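Local coordinates for protein esterase (Capnocytophaga ochracea, PDB 4W9R) that is of unknown function but probably acts as an esterase, with an alpha/beta-hydrolase domain followed by a helical C-terminal region, at residues Gln76-Val81 and Ala93-Phe98; Pro315-Ala320 and Asp346-Asp351; Lys334-Ala339 and Asn354-His359. All blocks are in the same frame, centred on the assembly; numbering follows the deposited sequence. Where two conformers were deposited one is given.

Contact 1: residues Gln76-Val81 and Ala93-Phe98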
loop_
_atom_site.group_PDB
_atom_site.type_symbol
_atom_site.label_atom_id
_atom_site.label_comp_id
_atom_site.label_asym_id
_atom_site.label_seq_id
_atom_site.Cartn_x
_atom_site.Cartn_y
_atom_site.Cartn_z
ATOM N N GLN B 76 16.016 10.527 16.952
ATOM C CA GLN B 76 17.020 9.926 16.081
ATOM C C GLN B 76 18.012 9.067 16.864
ATOM O O GLN B 76 18.410 7.994 16.409
ATOM C CB GLN B 76 17.768 11.010 15.305
ATOM C CG GLN B 76 18.840 10.472 14.377
ATOM C CD GLN B 76 19.548 11.569 13.609
ATOM O OE1 GLN B 76 19.107 12.719 13.598
ATOM N NE2 GLN B 76 20.654 11.219 12.963
ATOM N N GLU B 77 18.408 9.540 18.041
ATOM C CA GLU B 77 19.353 8.806 18.875
ATOM C C GLU B 77 18.731 7.536 19.446
ATOM O O GLU B 77 19.443 6.626 19.874
ATOM C CB GLU B 77 19.872 9.691 20.010
ATOM C CG GLU B 77 20.853 10.767 19.569
ATOM C CD GLU B 77 21.333 11.624 20.725
ATOM O OE1 GLU B 77 20.586 11.760 21.717
ATOM O OE2 GLU B 77 22.459 12.158 20.646
ATOM N N ASP B 78 17.403 7.476 19.452
ATOM C CA ASP B 78 16.698 6.303 19.958
ATOM C C ASP B 78 16.765 5.130 18.985
ATOM O O ASP B 78 16.946 3.986 19.394
ATOM C CB ASP B 78 15.231 6.636 20.251
ATOM C CG ASP B 78 15.063 7.546 21.453
ATOM O OD1 ASP B 78 15.967 7.575 22.316
ATOM O OD2 ASP B 78 14.020 8.227 21.538
ATOM N N VAL B 79 16.588 5.414 17.700
ATOM C CA VAL B 79 16.523 4.362 16.691
ATOM C C VAL B 79 17.835 4.101 15.953
ATOM O O VAL B 79 17.888 3.246 15.070
ATOM C CB VAL B 79 15.440 4.678 15.645
ATOM C CG1 VAL B 79 14.071 4.726 16.305
ATOM C CG2 VAL B 79 15.748 5.990 14.945
ATOM N N THR B 80 18.890 4.830 16.300
ATOM C CA THR B 80 20.132 4.737 15.536
ATOM C C THR B 80 21.202 3.878 16.201
ATOM O O THR B 80 21.603 4.128 17.338
ATOM C CB THR B 80 20.734 6.126 15.269
ATOM O OG1 THR B 80 19.803 6.916 14.520
ATOM C CG2 THR B 80 22.026 5.999 14.479
ATOM N N VAL B 81 21.664 2.870 15.469
ATOM C CA VAL B 81 22.786 2.046 15.896
ATOM C C VAL B 81 24.086 2.626 15.346
ATOM O O VAL B 81 24.290 2.663 14.132
ATOM C CB VAL B 81 22.631 0.590 15.424
ATOM C CG1 VAL B 81 23.840 -0.234 15.833
ATOM C CG2 VAL B 81 21.350 -0.014 15.977
ATOM N N ALA B 93 19.807 1.645 23.053
ATOM C CA ALA B 93 19.602 0.445 23.853
ATOM C C ALA B 93 18.357 0.586 24.721
ATOM O O ALA B 93 17.610 -0.374 24.912
ATOM C CB ALA B 93 20.818 0.162 24.714
ATOM N N ARG B 94 18.141 1.788 25.245
ATOM C CA ARG B 94 16.981 2.059 26.080
ATOM C C ARG B 94 15.692 1.930 25.274
ATOM O O ARG B 94 14.720 1.334 25.735
ATOM C CB ARG B 94 17.083 3.451 26.709
ATOM C CG ARG B 94 18.193 3.578 27.747
ATOM C CD ARG B 94 18.344 5.010 28.241
ATOM N NE ARG B 94 19.742 5.431 28.237
ATOM C CZ ARG B 94 20.162 6.637 27.868
ATOM N NH1 ARG B 94 19.288 7.555 27.475
ATOM N NH2 ARG B 94 21.456 6.928 27.891
ATOM N N PHE B 95 15.693 2.482 24.064
ATOM C CA PHE B 95 14.530 2.380 23.189
ATOM C C PHE B 95 14.313 0.935 22.761
ATOM O O PHE B 95 13.181 0.447 22.733
ATOM C CB PHE B 95 14.693 3.275 21.960
ATOM C CG PHE B 95 13.515 3.242 21.028
ATOM C CD1 PHE B 95 12.407 4.038 21.262
ATOM C CD2 PHE B 95 13.515 2.411 19.918
ATOM C CE1 PHE B 95 11.322 4.008 20.407
ATOM C CE2 PHE B 95 12.432 2.376 19.061
ATOM C CZ PHE B 95 11.334 3.176 19.306
ATOM N N PHE B 96 15.410 0.260 22.427
ATOM C CA PHE B 96 15.376 -1.137 22.014
ATOM C C PHE B 96 14.675 -2.012 23.050
ATOM O O PHE B 96 13.805 -2.813 22.707
ATOM C CB PHE B 96 16.799 -1.644 21.767
ATOM C CG PHE B 96 16.868 -3.052 21.257
ATOM C CD1 PHE B 96 16.567 -3.340 19.937
ATOM C CD2 PHE B 96 17.252 -4.087 22.093
ATOM C CE1 PHE B 96 16.637 -4.635 19.463
ATOM C CE2 PHE B 96 17.324 -5.383 21.623
ATOM C CZ PHE B 96 17.015 -5.658 20.307
ATOM N N GLU B 97 15.054 -1.845 24.315
ATOM C CA GLU B 97 14.479 -2.634 25.400
ATOM C C GLU B 97 13.101 -2.125 25.819
ATOM O O GLU B 97 12.286 -2.884 26.342
ATOM C CB GLU B 97 15.420 -2.652 26.605
ATOM C CG GLU B 97 16.765 -3.311 26.331
ATOM C CD GLU B 97 17.617 -3.449 27.580
ATOM O OE1 GLU B 97 17.049 -3.460 28.692
ATOM O OE2 GLU B 97 18.855 -3.545 27.449
ATOM N N PHE B 98 12.846 -0.839 25.590
ATOM C CA PHE B 98 11.534 -0.258 25.868
ATOM C C PHE B 98 10.438 -0.996 25.107
ATOM O O PHE B 98 9.366 -1.262 25.647
ATOM C CB PHE B 98 11.516 1.231 25.512
ATOM C CG PHE B 98 10.170 1.733 25.065
ATOM C CD1 PHE B 98 9.144 1.918 25.977
ATOM C CD2 PHE B 98 9.935 2.029 23.730
ATOM C CE1 PHE B 98 7.906 2.379 25.567
ATOM C CE2 PHE B 98 8.699 2.492 23.313
ATOM C CZ PHE B 98 7.683 2.668 24.233
#
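Within the alpha/beta-hydrolase domain, the short, weakly bonded helix 76-79 rests on helix 91-110, and Asp78 and Val79 of the former meet Phe95 of the latter. The backbones come close here: the CA atoms of Asp78 and Phe95 are 5.5 Å apart. Asp78 contributes its backbone carbonyl and its CB methylene rather than its carboxylate. Asp78 O lies 3.5 Å from Phe95 CB and approaches the ring obliquely, near CG and CD2, while Asp78 CB sits 3.8 Å from Phe95 CB. Phe95 CG stands opposite its own backbone N (chi1 -179°), which carries the ring past Asp78 to Val79. There Val79 CG1 touches Phe95 CE2 at 4.0 Å, the two side chains lying alongside and pointing the same way. The polar end of Asp78 turns to other partners: OD2 forms a salt bridge with Arg17 NH2 and a hydrogen bond with Lys75 N, so the buried carboxylate has both a charge mate and a backbone donor. Arg94 stays apart from it, its NH1 6.1 Å from Asp78 OD1. Pro74 touches both Val79 and Phe95, and helix 123-128, which follows strand 116-122, adds Ala125 against Val79 and Leu128 against Phe95, so Val79 and Phe95 share a small apolar cluster with Pro74 and helix 123-128. Further along helix 91-110, Phe95 O lies at the edge of the Phe98 ring, in its plane, and Phe96 stacks on Tyr132. Thr80 ties the chain back on itself: besides the weak bond from Val79 N, Gln76 O accepts a hydrogen bond from Thr80 OG1 at 2.6 Å, the hydroxyl tilted 33° from the carbonyl plane.

Contact 2: residues Pro315-Ala320 and Asp346-Asp351; sequences PNFFLA and DFITGD
One face of the Phe317 ring and one face of the Phe347 ring are both covered by the same methyl, Ile348 CD1. Over Phe317 it forms a CH-pi contact, 3.7 Å from the ring centroid and 24° off the normal, displaced toward the rim where CD2 and CE2 lie. Over Phe347 it stands 3.4 Å above the plane, again off centre, and Asp346 OD1 lies at that ring's edge, in its plane. The two phenylalanine side chains cross at about a right angle and touch obliquely, Phe317 CE2 to Phe347 CE1 at 4.2 Å, so the methyl is wedged into the corner they make. The second branch of Ile348 works the other end of the Phe317 ring: CG2 lies 3.6 Å from Phe317 CG and near CD1. With Phe317 CG placed opposite the backbone N (chi1 -178°), the ring leaves helix 314-325 toward the loop 346-349 that leads into helix 350-362. Thr349 is the N-cap of that helix, its OG1 making a weak hydrogen bond to Leu352 N. The contact thus seats the entry of the last helix against an earlier one in the C-terminal helical region, whose antiparallel packing and sequence are reminiscent of tetratricopeptide-type repeats. Tyr285 from helix 278-290 and Leu352 and Ile353 from helix 350-362 also pack on Phe317. With an alanine here in place of Phe317, Ile348 CD1 and CG2 would probably lose the surface they rest on, and a gap would open between helix 314-325 and the loop. Everything that meets between these two segments is carbon, which implies that shape and exclusion of water, rather than directed polar bonds, hold the loop to the helix.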
loop_
_atom_site.group_PDB
_atom_site.type_symbol
_atom_site.label_atom_id
_atom_site.label_comp_id
_atom_site.label_asym_id
_atom_site.label_seq_id
_atom_site.Cartn_x
_atom_site.Cartn_y
_atom_site.Cartn_z
ATOM N N PRO B 315 -22.288 -32.375 9.599
ATOM C CA PRO B 315 -21.477 -33.459 10.175
ATOM C C PRO B 315 -22.112 -34.843 10.054
ATOM O O PRO B 315 -21.423 -35.803 9.706
ATOM C CB PRO B 315 -21.356 -33.059 11.648
ATOM C CG PRO B 315 -21.483 -31.588 11.640
ATOM C CD PRO B 315 -22.495 -31.289 10.576
ATOM N N ASN B 316 -23.407 -34.943 10.333
ATOM C CA ASN B 316 -24.090 -36.227 10.254
ATOM C C ASN B 316 -24.392 -36.632 8.816
ATOM O O ASN B 316 -24.567 -37.813 8.525
ATOM C CB ASN B 316 -25.378 -36.197 11.076
ATOM C CG ASN B 316 -25.116 -36.296 12.565
ATOM O OD1 ASN B 316 -24.194 -36.988 12.999
ATOM N ND2 ASN B 316 -25.925 -35.601 13.357
ATOM N N PHE B 317 -24.448 -35.656 7.916
ATOM C CA PHE B 317 -24.616 -35.960 6.500
ATOM C C PHE B 317 -23.356 -36.627 5.958
ATOM O O PHE B 317 -23.433 -37.606 5.218
ATOM C CB PHE B 317 -24.931 -34.697 5.699
ATOM C CG PHE B 317 -25.155 -34.950 4.234
ATOM C CD1 PHE B 317 -26.412 -35.276 3.757
ATOM C CD2 PHE B 317 -24.104 -34.864 3.332
ATOM C CE1 PHE B 317 -26.621 -35.508 2.409
ATOM C CE2 PHE B 317 -24.306 -35.094 1.983
ATOM C CZ PHE B 317 -25.565 -35.416 1.522
ATOM N N PHE B 318 -22.199 -36.084 6.325
ATOM C CA PHE B 318 -20.920 -36.660 5.929
ATOM C C PHE B 318 -20.757 -38.059 6.508
ATOM O O PHE B 318 -20.309 -38.979 5.823
ATOM C CB PHE B 318 -19.756 -35.772 6.383
ATOM C CG PHE B 318 -19.589 -34.519 5.571
ATOM C CD1 PHE B 318 -20.260 -34.357 4.371
ATOM C CD2 PHE B 318 -18.751 -33.505 6.007
ATOM C CE1 PHE B 318 -20.105 -33.204 3.624
ATOM C CE2 PHE B 318 -18.589 -32.350 5.263
ATOM C CZ PHE B 318 -19.267 -32.200 4.070
ATOM N N LEU B 319 -21.128 -38.211 7.775
ATOM C CA LEU B 319 -21.002 -39.487 8.466
ATOM C C LEU B 319 -21.950 -40.531 7.880
ATOM O O LEU B 319 -21.579 -41.695 7.724
ATOM C CB LEU B 319 -21.269 -39.310 9.962
ATOM C CG LEU B 319 -20.993 -40.513 10.863
ATOM C CD1 LEU B 319 -19.528 -40.920 10.793
ATOM C CD2 LEU B 319 -21.399 -40.205 12.294
ATOM N N ALA B 320 -23.169 -40.111 7.556
ATOM C CA ALA B 320 -24.155 -41.010 6.965
ATOM C C ALA B 320 -23.690 -41.514 5.604
ATOM O O ALA B 320 -23.867 -42.686 5.273
ATOM C CB ALA B 320 -25.503 -40.319 6.841
ATOM N N ASP B 346 -25.549 -25.076 2.750
ATOM C CA ASP B 346 -25.134 -25.269 1.361
ATOM C C ASP B 346 -26.083 -26.223 0.634
ATOM O O ASP B 346 -27.296 -26.008 0.621
ATOM C CB ASP B 346 -23.692 -25.787 1.297
ATOM C CG ASP B 346 -23.036 -25.534 -0.052
ATOM O OD1 ASP B 346 -23.717 -25.682 -1.089
ATOM O OD2 ASP B 346 -21.837 -25.186 -0.075
ATOM N N PHE B 347 -25.533 -27.282 0.047
ATOM C CA PHE B 347 -26.334 -28.226 -0.726
ATOM C C PHE B 347 -26.943 -29.312 0.154
ATOM O O PHE B 347 -27.630 -30.205 -0.341
ATOM C CB PHE B 347 -25.499 -28.859 -1.844
ATOM C CG PHE B 347 -24.513 -29.889 -1.367
ATOM C CD1 PHE B 347 -24.817 -31.240 -1.430
ATOM C CD2 PHE B 347 -23.276 -29.508 -0.875
ATOM C CE1 PHE B 347 -23.910 -32.191 -1.002
ATOM C CE2 PHE B 347 -22.365 -30.454 -0.444
ATOM C CZ PHE B 347 -22.682 -31.798 -0.510
ATOM N N ILE B 348 -26.703 -29.231 1.459
ATOM C CA ILE B 348 -27.290 -30.197 2.377
ATOM C C ILE B 348 -28.643 -29.674 2.819
ATOM O O ILE B 348 -28.732 -28.657 3.506
ATOM C CB ILE B 348 -26.413 -30.435 3.624
ATOM C CG1 ILE B 348 -24.930 -30.468 3.252
ATOM C CG2 ILE B 348 -26.833 -31.713 4.338
ATOM C CD1 ILE B 348 -24.561 -31.612 2.372
ATOM N N THR B 349 -29.696 -30.380 2.428
ATOM C CA THR B 349 -31.056 -29.935 2.694
ATOM C C THR B 349 -31.922 -31.084 3.177
ATOM O O THR B 349 -31.565 -32.249 3.012
ATOM C CB THR B 349 -31.707 -29.321 1.443
ATOM O OG1 THR B 349 -31.636 -30.258 0.360
ATOM C CG2 THR B 349 -31.003 -28.031 1.042
ATOM N N GLY B 350 -33.060 -30.747 3.773
ATOM C CA GLY B 350 -34.005 -31.748 4.228
ATOM C C GLY B 350 -34.489 -32.616 3.084
ATOM O O GLY B 350 -34.687 -33.820 3.250
ATOM N N ASP B 351 -34.670 -32.006 1.916
ATOM C CA ASP B 351 -35.144 -32.730 0.743
ATOM C C ASP B 351 -34.124 -33.765 0.281
ATOM O O ASP B 351 -34.480 -34.901 -0.033
ATOM C CB ASP B 351 -35.463 -31.763 -0.399
ATOM C CG ASP B 351 -36.596 -30.813 -0.064
ATOM O OD1 ASP B 351 -37.298 -31.047 0.942
ATOM O OD2 ASP B 351 -36.791 -29.835 -0.818
#

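Contact 3: residues Lys334-Ala339 and Asn354-His359; sequences KTYQKA and NERITH. With ACT (acetate ion), chain I.
Arg356 begins its contact with Tyr336 at CB, which sits over one face of the tyrosine ring in a CH-pi contact, 3.7 Å from the centroid. CG continues across the same ring toward its phenol end, 3.8 Å from Tyr336 CZ. The chain bends at this point (chi2 -68°), keeping CD 3.8 Å from Tyr336 OH and bringing the guanidinium round beyond the ring. NH2 then donates to Tyr336 OH at 3.0 Å with an N-H...O angle of 146°, the oxygen lying at the edge of the guanidinium and nearly in its plane, while ring and guanidinium planes stand almost perpendicular. NH2 also forms a salt bridge with Glu321 OE2, and Tyr336 OH a hydrogen bond with Glu324 OE1, both from helix 314-325, so NH2 and the phenol oxygen each have two partners. At the other tip, NH1 donates to O of the acetate ion at 2.8 Å; the acetate, probably from the crystallisation liquor, adds a second negative group that would help balance the arginine's charge. The backbones behind these side chains, helices 329-339 and 350-362, form an antiparallel helix pair of the kind found in helical-repeat (TPR-like) folds, their local axes 9.6 Å apart and 154° between their directions. Nearer the helix backbones the contact is apolar: Ile357 CG1 meets Tyr336 CB at 3.7 Å, and Ile357 CD1, one bond further out, reaches Gln337 CG at 3.8 Å, the isoleucine and glutamine side chains crossing at about a right angle. Ala320 and Ile353 also pack on Tyr336, from helices 314-325 and 350-362. On the same helix as Arg356, Asn354 O accepts from both Thr358 N and Thr358 OG1, which approach from opposite faces of its carbonyl plane.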
loop_
_atom_site.group_PDB
_atom_site.type_symbol
_atom_site.label_atom_id
_atom_site.label_comp_id
_atom_site.label_asym_id
_atom_site.label_seq_id
_atom_site.Cartn_x
_atom_site.Cartn_y
_atom_site.Cartn_z
ATOM N N LYS B 334 -29.936 -44.379 10.349
ATOM C CA LYS B 334 -30.054 -43.746 11.656
ATOM C C LYS B 334 -29.382 -42.375 11.658
ATOM O O LYS B 334 -29.874 -41.431 12.277
ATOM C CB LYS B 334 -29.440 -44.642 12.737
ATOM C CG LYS B 334 -29.532 -44.086 14.150
ATOM C CD LYS B 334 -28.785 -44.973 15.137
ATOM C CE LYS B 334 -28.831 -44.406 16.549
ATOM N NZ LYS B 334 -30.217 -44.363 17.093
ATOM N N THR B 335 -28.262 -42.272 10.948
ATOM C CA THR B 335 -27.479 -41.043 10.919
ATOM C C THR B 335 -28.109 -39.985 10.014
ATOM O O THR B 335 -28.072 -38.794 10.324
ATOM C CB THR B 335 -26.036 -41.317 10.456
ATOM O OG1 THR B 335 -25.520 -42.455 11.156
ATOM C CG2 THR B 335 -25.148 -40.114 10.730
ATOM N N TYR B 336 -28.683 -40.419 8.895
ATOM C CA TYR B 336 -29.403 -39.506 8.014
ATOM C C TYR B 336 -30.585 -38.875 8.742
ATOM O O TYR B 336 -30.827 -37.673 8.631
ATOM C CB TYR B 336 -29.892 -40.227 6.757
ATOM C CG TYR B 336 -28.895 -40.255 5.620
ATOM C CD1 TYR B 336 -28.406 -39.077 5.072
ATOM C CD2 TYR B 336 -28.466 -41.459 5.076
ATOM C CE1 TYR B 336 -27.503 -39.097 4.026
ATOM C CE2 TYR B 336 -27.564 -41.489 4.029
ATOM C CZ TYR B 336 -27.085 -40.305 3.509
ATOM O OH TYR B 336 -26.187 -40.328 2.467
ATOM N N GLN B 337 -31.316 -39.695 9.490
ATOM C CA GLN B 337 -32.462 -39.224 10.260
ATOM C C GLN B 337 -32.027 -38.243 11.344
ATOM O O GLN B 337 -32.791 -37.369 11.752
ATOM C CB GLN B 337 -33.209 -40.404 10.885
ATOM C CG GLN B 337 -33.898 -41.310 9.875
ATOM C CD GLN B 337 -34.391 -42.605 10.494
ATOM O OE1 GLN B 337 -34.027 -42.946 11.620
ATOM N NE2 GLN B 337 -35.222 -43.334 9.759
ATOM N N LYS B 338 -30.789 -38.393 11.801
ATOM C CA LYS B 338 -30.233 -37.509 12.814
ATOM C C LYS B 338 -29.848 -36.171 12.190
ATOM O O LYS B 338 -29.951 -35.122 12.826
ATOM C CB LYS B 338 -29.020 -38.161 13.481
ATOM C CG LYS B 338 -28.837 -37.800 14.944
ATOM C CD LYS B 338 -27.788 -38.686 15.598
ATOM C CE LYS B 338 -27.715 -38.445 17.097
ATOM N NZ LYS B 338 -26.730 -39.348 17.756
ATOM N N ALA B 339 -29.411 -36.218 10.935
ATOM C CA ALA B 339 -29.008 -35.016 10.214
ATOM C C ALA B 339 -30.218 -34.178 9.824
ATOM O O ALA B 339 -30.137 -32.954 9.734
ATOM C CB ALA B 339 -28.202 -35.384 8.981
ATOM N N ASN B 354 -33.895 -36.616 2.714
ATOM C CA ASN B 354 -35.074 -37.460 2.578
ATOM C C ASN B 354 -34.950 -38.457 1.431
ATOM O O ASN B 354 -35.386 -39.602 1.549
ATOM C CB ASN B 354 -36.323 -36.601 2.383
ATOM C CG ASN B 354 -37.343 -36.802 3.481
ATOM O OD1 ASN B 354 -37.341 -36.088 4.483
ATOM N ND2 ASN B 354 -38.220 -37.785 3.303
ATOM N N GLU B 355 -34.359 -38.015 0.325
ATOM C CA GLU B 355 -34.141 -38.887 -0.825
ATOM C C GLU B 355 -33.216 -40.038 -0.447
ATOM O O GLU B 355 -33.412 -41.176 -0.878
ATOM C CB GLU B 355 -33.556 -38.100 -2.001
ATOM C CG GLU B 355 -33.433 -38.904 -3.290
ATOM C CD GLU B 355 -32.685 -38.157 -4.380
ATOM O OE1 GLU B 355 -33.304 -37.838 -5.419
ATOM O OE2 GLU B 355 -31.477 -37.893 -4.202
ATOM N N ARG B 356 -32.211 -39.734 0.368
ATOM C CA ARG B 356 -31.274 -40.740 0.850
ATOM C C ARG B 356 -31.971 -41.715 1.793
ATOM O O ARG B 356 -31.734 -42.921 1.741
ATOM C CB ARG B 356 -30.089 -40.078 1.555
ATOM C CG ARG B 356 -29.338 -39.068 0.699
ATOM C CD ARG B 356 -28.614 -39.741 -0.454
ATOM N NE ARG B 356 -27.958 -38.776 -1.332
ATOM C CZ ARG B 356 -26.734 -38.294 -1.134
ATOM N NH1 ARG B 356 -26.217 -37.421 -1.986
ATOM N NH2 ARG B 356 -26.027 -38.684 -0.082
ATOM N N ILE B 357 -32.830 -41.181 2.654
ATOM C CA ILE B 357 -33.586 -41.999 3.596
ATOM C C ILE B 357 -34.570 -42.899 2.859
ATOM O O ILE B 357 -34.706 -44.081 3.180
ATOM C CB ILE B 357 -34.348 -41.126 4.615
ATOM C CG1 ILE B 357 -33.362 -40.366 5.504
ATOM C CG2 ILE B 357 -35.279 -41.974 5.468
ATOM C CD1 ILE B 357 -34.023 -39.502 6.552
ATOM N N THR B 358 -35.245 -42.334 1.863
ATOM C CA THR B 358 -36.214 -43.078 1.067
ATOM C C THR B 358 -35.547 -44.242 0.343
ATOM O O THR B 358 -36.096 -45.342 0.278
ATOM C CB THR B 358 -36.915 -42.167 0.035
ATOM O OG1 THR B 358 -37.548 -41.074 0.712
ATOM C CG2 THR B 358 -37.961 -42.946 -0.747
ATOM N N HIS B 359 -34.354 -43.996 -0.190
ATOM C CA HIS B 359 -33.615 -45.019 -0.920
ATOM C C HIS B 359 -33.152 -46.146 -0.000
ATOM O O HIS B 359 -33.074 -47.303 -0.414
ATOM C CB HIS B 359 -32.413 -44.399 -1.635
ATOM C CG HIS B 359 -31.642 -45.371 -2.472
ATOM N ND1 HIS B 359 -30.625 -46.150 -1.963
ATOM C CD2 HIS B 359 -31.738 -45.689 -3.785
ATOM C CE1 HIS B 359 -30.128 -46.906 -2.926
ATOM N NE2 HIS B 359 -30.786 -46.646 -4.042
HETATM C C ACT I . -23.431 -35.404 -3.318
HETATM O O ACT I . -23.887 -35.860 -2.248
HETATM O OXT ACT I . -22.217 -35.612 -3.528
HETATM C CH3 ACT I . -24.288 -34.652 -4.294
#

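Contact 1 lies in the hydrolase domain and contacts 2 and 3 in the C-terminal helices, on the other side of the chain's centre: the centre of contact 1 is about 59 Å from that of contact 2 and about 67 Å from that of contact 3. Contacts 2 and 3 are one packed unit, centres about 9 Å apart, sharing helix 350-362, and their segments alternate along the chain. They meet where Ala320 CB lies 3.6 Å from Tyr336 CG and Phe317 CZ 3.7 Å from Arg356 NH2. One acetate ion, probably from the crystallisation liquor, lies beside both: Arg356 binds it, and its nearest atom is about 4 Å from the Phe347 side chain.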